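Succinylglutamate desuccinylase (Chromobacterium violaceum, PDB 1YW4) probably hydrolyses N-succinylglutamate to succinate and glutamate with one zinc ion per subunit, the last step of arginine degradation by the AST pathway. Local coordinates at residues F7-A11 against A28-L32; G68-I73 against L236-L240; M87-L91 against E121-A125. All coordinates share one frame; numbering follows the deposited sequence.

Contact 1: residues F7-A11 against A28-L32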
loop_
_atom_site.group_PDB
_atom_site.type_symbol
_atom_site.label_atom_id
_atom_site.label_comp_id
_atom_site.label_asym_id
_atom_site.label_seq_id
_atom_site.Cartn_x
_atom_site.Cartn_y
_atom_site.Cartn_z
ATOM N N PHE A 7 32.564 29.802 2.389
ATOM C CA PHE A 7 32.844 28.814 1.362
ATOM C C PHE A 7 31.959 29.129 0.158
ATOM O O PHE A 7 32.404 29.067 -0.988
ATOM C CB PHE A 7 32.557 27.403 1.896
ATOM C CG PHE A 7 33.625 26.880 2.838
ATOM C CD1 PHE A 7 34.387 25.772 2.494
ATOM C CD2 PHE A 7 33.881 27.513 4.056
ATOM C CE1 PHE A 7 35.394 25.291 3.337
ATOM C CE2 PHE A 7 34.890 27.037 4.910
ATOM C CZ PHE A 7 35.644 25.928 4.547
ATOM N N LEU A 8 30.712 29.500 0.431
ATOM C CA LEU A 8 29.761 29.818 -0.621
ATOM C C LEU A 8 30.230 30.966 -1.508
ATOM O O LEU A 8 30.232 30.854 -2.737
ATOM C CB LEU A 8 28.392 30.144 0.004
ATOM C CG LEU A 8 27.217 30.574 -0.899
ATOM C CD1 LEU A 8 27.250 32.064 -1.069
ATOM C CD2 LEU A 8 27.253 29.855 -2.257
ATOM N N GLN A 9 30.647 32.064 -0.886
ATOM C CA GLN A 9 31.103 33.229 -1.636
ATOM C C GLN A 9 32.356 32.918 -2.451
ATOM O O GLN A 9 32.541 33.439 -3.553
ATOM C CB GLN A 9 31.377 34.399 -0.688
ATOM C CG GLN A 9 31.305 35.730 -1.387
ATOM C CD GLN A 9 29.970 35.913 -2.090
ATOM O OE1 GLN A 9 28.909 35.881 -1.461
ATOM N NE2 GLN A 9 30.017 36.088 -3.404
ATOM N N HIS A 10 33.227 32.080 -1.902
ATOM C CA HIS A 10 34.438 31.710 -2.617
ATOM C C HIS A 10 34.028 31.015 -3.909
ATOM O O HIS A 10 34.568 31.303 -4.972
ATOM C CB HIS A 10 35.295 30.759 -1.783
ATOM C CG HIS A 10 36.512 30.270 -2.499
ATOM N ND1 HIS A 10 37.639 31.046 -2.675
ATOM C CD2 HIS A 10 36.766 29.093 -3.121
ATOM C CE1 HIS A 10 38.533 30.367 -3.372
ATOM N NE2 HIS A 10 38.028 29.180 -3.656
ATOM N N ALA A 11 33.070 30.095 -3.791
ATOM C CA ALA A 11 32.548 29.328 -4.921
ATOM C C ALA A 11 31.891 30.231 -5.963
ATOM O O ALA A 11 32.066 30.034 -7.166
ATOM C CB ALA A 11 31.536 28.295 -4.422
ATOM N N ALA A 28 42.122 19.378 6.245
ATOM C CA ALA A 28 42.133 20.272 5.100
ATOM C C ALA A 28 40.840 20.263 4.300
ATOM O O ALA A 28 40.090 19.290 4.309
ATOM C CB ALA A 28 43.310 19.923 4.189
ATOM N N ALA A 29 40.594 21.365 3.606
ATOM C CA ALA A 29 39.413 21.491 2.770
ATOM C C ALA A 29 39.951 21.593 1.349
ATOM O O ALA A 29 40.734 22.496 1.039
ATOM C CB ALA A 29 38.628 22.735 3.144
ATOM N N ARG A 30 39.548 20.653 0.497
ATOM C CA ARG A 30 40.012 20.621 -0.885
ATOM C C ARG A 30 38.911 20.943 -1.876
ATOM O O ARG A 30 37.871 20.287 -1.891
ATOM C CB ARG A 30 40.597 19.235 -1.228
ATOM C CG ARG A 30 41.923 18.925 -0.553
ATOM C CD ARG A 30 42.381 17.484 -0.788
ATOM N NE ARG A 30 43.357 17.089 0.227
ATOM C CZ ARG A 30 43.513 15.855 0.695
ATOM N NH1 ARG A 30 42.754 14.866 0.240
ATOM N NH2 ARG A 30 44.422 15.612 1.642
ATOM N N TRP A 31 39.127 21.972 -2.689
ATOM C CA TRP A 31 38.155 22.320 -3.715
ATOM C C TRP A 31 38.423 21.381 -4.877
ATOM O O TRP A 31 39.485 21.442 -5.503
ATOM C CB TRP A 31 38.322 23.778 -4.135
ATOM C CG TRP A 31 37.870 24.695 -3.052
ATOM C CD1 TRP A 31 38.626 25.194 -2.027
ATOM C CD2 TRP A 31 36.528 25.121 -2.806
ATOM N NE1 TRP A 31 37.834 25.901 -1.155
ATOM C CE2 TRP A 31 36.541 25.875 -1.610
ATOM C CE3 TRP A 31 35.312 24.938 -3.476
ATOM C CZ2 TRP A 31 35.381 26.446 -1.070
ATOM C CZ3 TRP A 31 34.160 25.505 -2.938
ATOM C CH2 TRP A 31 34.207 26.252 -1.747
ATOM N N LEU A 32 37.464 20.503 -5.143
ATOM C CA LEU A 32 37.586 19.507 -6.198
ATOM C C LEU A 32 37.096 20.017 -7.541
ATOM O O LEU A 32 37.473 19.486 -8.579
ATOM C CB LEU A 32 36.792 18.256 -5.810
ATOM C CG LEU A 32 37.123 17.591 -4.462
ATOM C CD1 LEU A 32 36.215 16.386 -4.266
ATOM C CD2 LEU A 32 38.590 17.160 -4.426
#
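Trp-31 of strand 27-33 reaches across to helix 7-12, where its indole meets Phe-7, His-10 and Ala-11. His-10 lies over one face of the indole: its CD2 is 3.5 Å above the plane, offset toward the rim, and 3.6 Å from Trp-31 CE2. The imidazole is tilted rather than stacked, its plane at 47° to that of the five-membered ring. Placing CG of His-10 anti to the backbone N (chi1 176°) puts the imidazole over the indole. Phe-7 approaches the indole obliquely, CD1 3.8 Å from Trp-31 CZ2, while at the edge of the phenyl ring CE1 touches CB of Ala-29 at 4.1 Å. The carbonyl oxygen of Phe-7, which accepts from Ala-11 N, also packs 3.4 Å from Trp-31 CH2. Ala-11 CB touches Trp-31 CZ3. Ala-11 and Ala-29 are small enough for the rings of Trp-31 and Phe-7 to lie close to the backbone. Trp-21 of the adjacent strand 20-23 packs edge-to-face against all three rings, completing an aromatic cluster. The short N-terminal helix is held to the strand by van der Waals and ring contacts between buried groups, depending on matching shape rather than on directional bonds across the contact.

Contact 2: residues G68-I73 against L236-L240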
loop_
_atom_site.group_PDB
_atom_site.type_symbol
_atom_site.label_atom_id
_atom_site.label_comp_id
_atom_site.label_asym_id
_atom_site.label_seq_id
_atom_site.Cartn_x
_atom_site.Cartn_y
_atom_site.Cartn_z
ATOM N N GLY A 68 27.116 28.187 6.784
ATOM C CA GLY A 68 27.375 28.534 8.170
ATOM C C GLY A 68 28.174 27.445 8.873
ATOM O O GLY A 68 29.100 27.732 9.634
HETATM N N MSE A 69 27.814 26.192 8.609
HETATM C CA MSE A 69 28.497 25.051 9.196
HETATM C C MSE A 69 29.951 25.017 8.738
HETATM O O MSE A 69 30.838 24.784 9.540
HETATM C CB MSE A 69 27.827 23.734 8.791
HETATM C CG MSE A 69 26.434 23.508 9.348
HETATM SE SE MSE A 69 25.854 21.672 9.068
HETATM C CE MSE A 69 25.727 21.692 7.144
ATOM N N LEU A 70 30.191 25.243 7.449
ATOM C CA LEU A 70 31.559 25.227 6.931
ATOM C C LEU A 70 32.418 26.310 7.577
ATOM O O LEU A 70 33.583 26.082 7.906
ATOM C CB LEU A 70 31.556 25.401 5.412
ATOM C CG LEU A 70 30.866 24.256 4.663
ATOM C CD1 LEU A 70 30.772 24.566 3.166
ATOM C CD2 LEU A 70 31.642 22.964 4.912
ATOM N N THR A 71 31.844 27.493 7.756
ATOM C CA THR A 71 32.587 28.579 8.378
ATOM C C THR A 71 32.934 28.217 9.824
ATOM O O THR A 71 34.041 28.492 10.291
ATOM C CB THR A 71 31.792 29.896 8.350
ATOM O OG1 THR A 71 31.423 30.200 6.997
ATOM C CG2 THR A 71 32.648 31.043 8.883
ATOM N N ASP A 72 32.001 27.581 10.529
ATOM C CA ASP A 72 32.268 27.186 11.912
ATOM C C ASP A 72 33.362 26.131 11.993
ATOM O O ASP A 72 34.186 26.145 12.911
ATOM C CB ASP A 72 30.999 26.672 12.594
ATOM C CG ASP A 72 30.053 27.798 12.976
ATOM O OD1 ASP A 72 30.504 28.956 13.012
ATOM O OD2 ASP A 72 28.869 27.531 13.249
ATOM N N ILE A 73 33.373 25.218 11.030
ATOM C CA ILE A 73 34.391 24.176 11.012
ATOM C C ILE A 73 35.761 24.810 10.790
ATOM O O ILE A 73 36.719 24.514 11.507
ATOM C CB ILE A 73 34.111 23.143 9.898
ATOM C CG1 ILE A 73 32.831 22.376 10.228
ATOM C CG2 ILE A 73 35.300 22.191 9.753
ATOM C CD1 ILE A 73 32.493 21.277 9.256
ATOM N N LEU A 236 22.399 18.134 11.545
ATOM C CA LEU A 236 23.531 18.077 10.623
ATOM C C LEU A 236 24.831 18.348 11.373
ATOM O O LEU A 236 25.810 17.616 11.219
ATOM C CB LEU A 236 23.343 19.100 9.500
ATOM C CG LEU A 236 23.361 18.619 8.046
ATOM C CD1 LEU A 236 22.702 17.258 7.893
ATOM C CD2 LEU A 236 22.657 19.670 7.180
ATOM N N ARG A 237 24.846 19.394 12.188
ATOM C CA ARG A 237 26.047 19.705 12.960
ATOM C C ARG A 237 26.387 18.529 13.883
ATOM O O ARG A 237 27.558 18.228 14.117
ATOM C CB ARG A 237 25.839 20.979 13.786
ATOM C CG ARG A 237 25.809 22.258 12.965
ATOM C CD ARG A 237 25.337 23.434 13.807
ATOM N NE ARG A 237 25.356 24.690 13.061
ATOM C CZ ARG A 237 26.413 25.491 12.971
ATOM N NH1 ARG A 237 27.546 25.180 13.585
ATOM N NH2 ARG A 237 26.344 26.601 12.256
ATOM N N GLY A 238 25.357 17.858 14.393
ATOM C CA GLY A 238 25.580 16.723 15.275
ATOM C C GLY A 238 26.130 15.524 14.526
ATOM O O GLY A 238 26.901 14.727 15.066
ATOM N N LEU A 239 25.728 15.391 13.268
ATOM C CA LEU A 239 26.204 14.292 12.447
ATOM C C LEU A 239 27.689 14.469 12.137
ATOM O O LEU A 239 28.479 13.543 12.293
ATOM C CB LEU A 239 25.401 14.221 11.141
ATOM C CG LEU A 239 25.940 13.223 10.120
ATOM C CD1 LEU A 239 25.970 11.837 10.743
ATOM C CD2 LEU A 239 25.076 13.233 8.866
ATOM N N LEU A 240 28.074 15.668 11.717
ATOM C CA LEU A 240 29.474 15.926 11.386
ATOM C C LEU A 240 30.392 15.809 12.597
ATOM O O LEU A 240 31.496 15.279 12.492
ATOM C CB LEU A 240 29.620 17.314 10.774
ATOM C CG LEU A 240 28.767 17.546 9.518
ATOM C CD1 LEU A 240 28.931 18.979 9.069
ATOM C CD2 LEU A 240 29.169 16.565 8.430
#
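Met-69 and Arg-237 both place CG anti to their own carbonyl carbon (chi1 -67° and -72°), which sends the two chains across the gap between helices 61-75 and 230-241 to lie obliquely against each other. Arg-237 then runs extended from CG to NE, and CG of Met-69 sits over one face of its guanidinium, 3.9 Å above the plane and offset toward the rim. Met-69, present as selenomethionine, bends at its last torsion: SE comes 3.6 Å from Leu-236 CB and CE turns to Leu-236 CD2, at 3.7 Å. A long, flexible, apolar chain suits this place, for it lies against Leu-236 and Leu-240 while CG backs the stem of Arg-237. At the more exposed margin Arg-237 closes a salt bridge, gripping the single oxygen OD2 of Asp-72 end-on with NH1 at 2.7 Å and NH2 at 2.9 Å. Both bonds are noticeably bent; NH1 meets the anti lone pair of OD2, whereas NH2 approaches from out of the carboxylate plane. Asp-233, one turn earlier, forms a second salt bridge with NE, which helps fix the rotation of the group. Deeper in, Leu-240 CD1 touches both Met-69 SE and, at 4.2 Å, Ile-73 CD1. Segments 68-73 and 236-240 run at 40° to one another on top of the strands: Met-69 and Leu-236 rest on Leu-51 of strand 48-53, while Leu-240 leans on Leu-84 of strand 83-88.

Contact 3: residues M87-L91 against E121-A125; sequences MFANL and ESVRA
Arg-124 of helix 120-137 drives its guanidinium edge into the backbone that leaves strand 83-88, while one turn earlier Glu-121 takes the amide of Asn-90. The arginine is the tight part. Arg-124 NE gives a fairly straight bond to Ala-89 O, 2.8 Å long with an N-H...O angle of 163°, and NE lies in the plane of the Ala-89 carbonyl. Arg-124 NH2 adds weak bonds to the same oxygen and, at 2.8 Å, to Phe-88 O, so one flat group spans two successive carbonyls. A bend at chi2 (62°) turns the chain toward the strand end; an arginine fits because several N-H groups lie along one edge. NH1, turned to other partners, forms a salt bridge with Glu-127 and a hydrogen bond with Pro-34 O. The packing is looser beside Leu-91, whose CG is 3.9 Å from Arg-124 NH2 in an oblique approach; both residues are partly exposed. In the buried second cluster, Asn-90 ND2 bonds almost straight to Glu-121 OE1 at 2.9 Å, met on the anti side, somewhat out of the carboxylate plane. A bound water bridges Asn-90 OD1 and Glu-121 OE1, donating to both. Asparagine suits the site because its two ends do different work: Asn-90 is the N-cap residue of helix 91-96, its OD1 accepting from Ala-93 N. This strand end and N-cap lie beside the zinc site of the catalytic domain, the side chain of Ala-89 being about 10 Å from the zinc ion. Glu-121 OE1 takes Gly-101 N as well, and OE2 accepts from the backbone nitrogens of Asn-102 and Tyr-103. A buried carboxylate with so many N-H donors around it would probably favour its charged form, whereas the cationic arginine serves a separate cluster of backbone carbonyls.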
loop_
_atom_site.group_PDB
_atom_site.type_symbol
_atom_site.label_atom_id
_atom_site.label_comp_id
_atom_site.label_asym_id
_atom_site.label_seq_id
_atom_site.Cartn_x
_atom_site.Cartn_y
_atom_site.Cartn_z
HETATM N N MSE A 87 28.490 20.302 -1.842
HETATM C CA MSE A 87 28.282 20.710 -3.217
HETATM C C MSE A 87 27.264 21.835 -3.365
HETATM O O MSE A 87 26.107 21.688 -2.981
HETATM C CB MSE A 87 27.787 19.544 -4.060
HETATM C CG MSE A 87 28.765 18.438 -4.279
HETATM SE SE MSE A 87 27.987 17.083 -5.392
HETATM C CE MSE A 87 29.515 16.489 -6.356
ATOM N N PHE A 88 27.715 22.972 -3.882
ATOM C CA PHE A 88 26.825 24.088 -4.180
ATOM C C PHE A 88 26.582 23.706 -5.644
ATOM O O PHE A 88 27.359 24.054 -6.531
ATOM C CB PHE A 88 27.575 25.418 -4.051
ATOM C CG PHE A 88 27.978 25.747 -2.635
ATOM C CD1 PHE A 88 29.319 25.820 -2.277
ATOM C CD2 PHE A 88 27.009 25.920 -1.648
ATOM C CE1 PHE A 88 29.689 26.054 -0.952
ATOM C CE2 PHE A 88 27.368 26.155 -0.314
ATOM C CZ PHE A 88 28.707 26.221 0.033
ATOM N N ALA A 89 25.504 22.959 -5.859
ATOM C CA ALA A 89 25.167 22.373 -7.154
ATOM C C ALA A 89 25.041 23.201 -8.413
ATOM O O ALA A 89 25.845 23.046 -9.339
ATOM C CB ALA A 89 23.940 21.489 -6.998
ATOM N N ASN A 90 24.032 24.052 -8.480
ATOM C CA ASN A 90 23.845 24.857 -9.670
ATOM C C ASN A 90 24.365 26.259 -9.398
ATOM O O ASN A 90 23.598 27.151 -9.054
ATOM C CB ASN A 90 22.359 24.897 -10.041
ATOM C CG ASN A 90 22.137 25.300 -11.477
ATOM O OD1 ASN A 90 22.946 26.022 -12.054
ATOM N ND2 ASN A 90 21.036 24.841 -12.063
ATOM N N LEU A 91 25.671 26.456 -9.564
ATOM C CA LEU A 91 26.290 27.755 -9.293
ATOM C C LEU A 91 25.705 28.937 -10.048
ATOM O O LEU A 91 25.424 29.982 -9.453
ATOM C CB LEU A 91 27.795 27.695 -9.558
ATOM C CG LEU A 91 28.647 26.956 -8.523
ATOM C CD1 LEU A 91 30.066 26.792 -9.078
ATOM C CD2 LEU A 91 28.665 27.727 -7.206
ATOM N N GLU A 121 24.122 22.967 -17.767
ATOM C CA GLU A 121 23.592 22.297 -16.578
ATOM C C GLU A 121 23.716 20.776 -16.685
ATOM O O GLU A 121 23.742 20.067 -15.666
ATOM C CB GLU A 121 22.141 22.732 -16.322
ATOM C CG GLU A 121 22.070 24.016 -15.492
ATOM C CD GLU A 121 20.825 24.862 -15.756
ATOM O OE1 GLU A 121 20.386 25.576 -14.827
ATOM O OE2 GLU A 121 20.295 24.836 -16.889
ATOM N N SER A 122 23.824 20.278 -17.916
ATOM C CA SER A 122 23.989 18.846 -18.148
ATOM C C SER A 122 25.447 18.473 -17.894
ATOM O O SER A 122 25.741 17.428 -17.324
ATOM C CB SER A 122 23.613 18.473 -19.591
ATOM O OG SER A 122 22.266 18.808 -19.867
ATOM N N VAL A 123 26.360 19.330 -18.335
ATOM C CA VAL A 123 27.777 19.080 -18.114
ATOM C C VAL A 123 28.037 19.105 -16.600
ATOM O O VAL A 123 28.774 18.276 -16.067
ATOM C CB VAL A 123 28.648 20.153 -18.808
ATOM C CG1 VAL A 123 30.131 19.917 -18.506
ATOM C CG2 VAL A 123 28.411 20.102 -20.327
ATOM N N ARG A 124 27.419 20.062 -15.918
ATOM C CA ARG A 124 27.584 20.195 -14.481
ATOM C C ARG A 124 27.003 18.985 -13.743
ATOM O O ARG A 124 27.615 18.454 -12.816
ATOM C CB ARG A 124 26.914 21.484 -14.015
ATOM C CG ARG A 124 26.900 21.665 -12.511
ATOM C CD ARG A 124 28.298 21.756 -11.922
ATOM N NE ARG A 124 28.196 22.256 -10.551
ATOM C CZ ARG A 124 29.224 22.566 -9.773
ATOM N NH1 ARG A 124 30.469 22.426 -10.211
ATOM N NH2 ARG A 124 28.998 23.039 -8.558
ATOM N N ALA A 125 25.822 18.542 -14.155
ATOM C CA ALA A 125 25.204 17.385 -13.535
ATOM C C ALA A 125 26.127 16.160 -13.646
ATOM O O ALA A 125 26.301 15.416 -12.674
ATOM C CB ALA A 125 23.847 17.088 -14.206
HETATM O O HOH W 1 22.309 27.780 -14.326
#

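Overall arrangement
Contacts 1 and 3 meet at the face of helix 7-12 turned toward strand 83-88: Leu-8 CA lies 3.8 Å from Phe-88 CE1, and Ala-11 CB is 4.0 Å from Leu-91 CD2. Contact 2 joins contact 1 where Phe-7 CE2 approaches Leu-70 O at 3.4 Å, and joins contact 3 where Leu-70 CD1 reaches Phe-88 CZ. Phe-88 and Leu-70 therefore link all three, whose centres are about 14 to 22 Å apart. Contact 3 is near the zinc site of His-56, Glu-59 and His-149: the side chain of Asn-90 is about 6 Å from that of His-56. In contact 2 the side chain of Leu-236 is about 12 Å from that of His-149, and contact 1 lies away from the site.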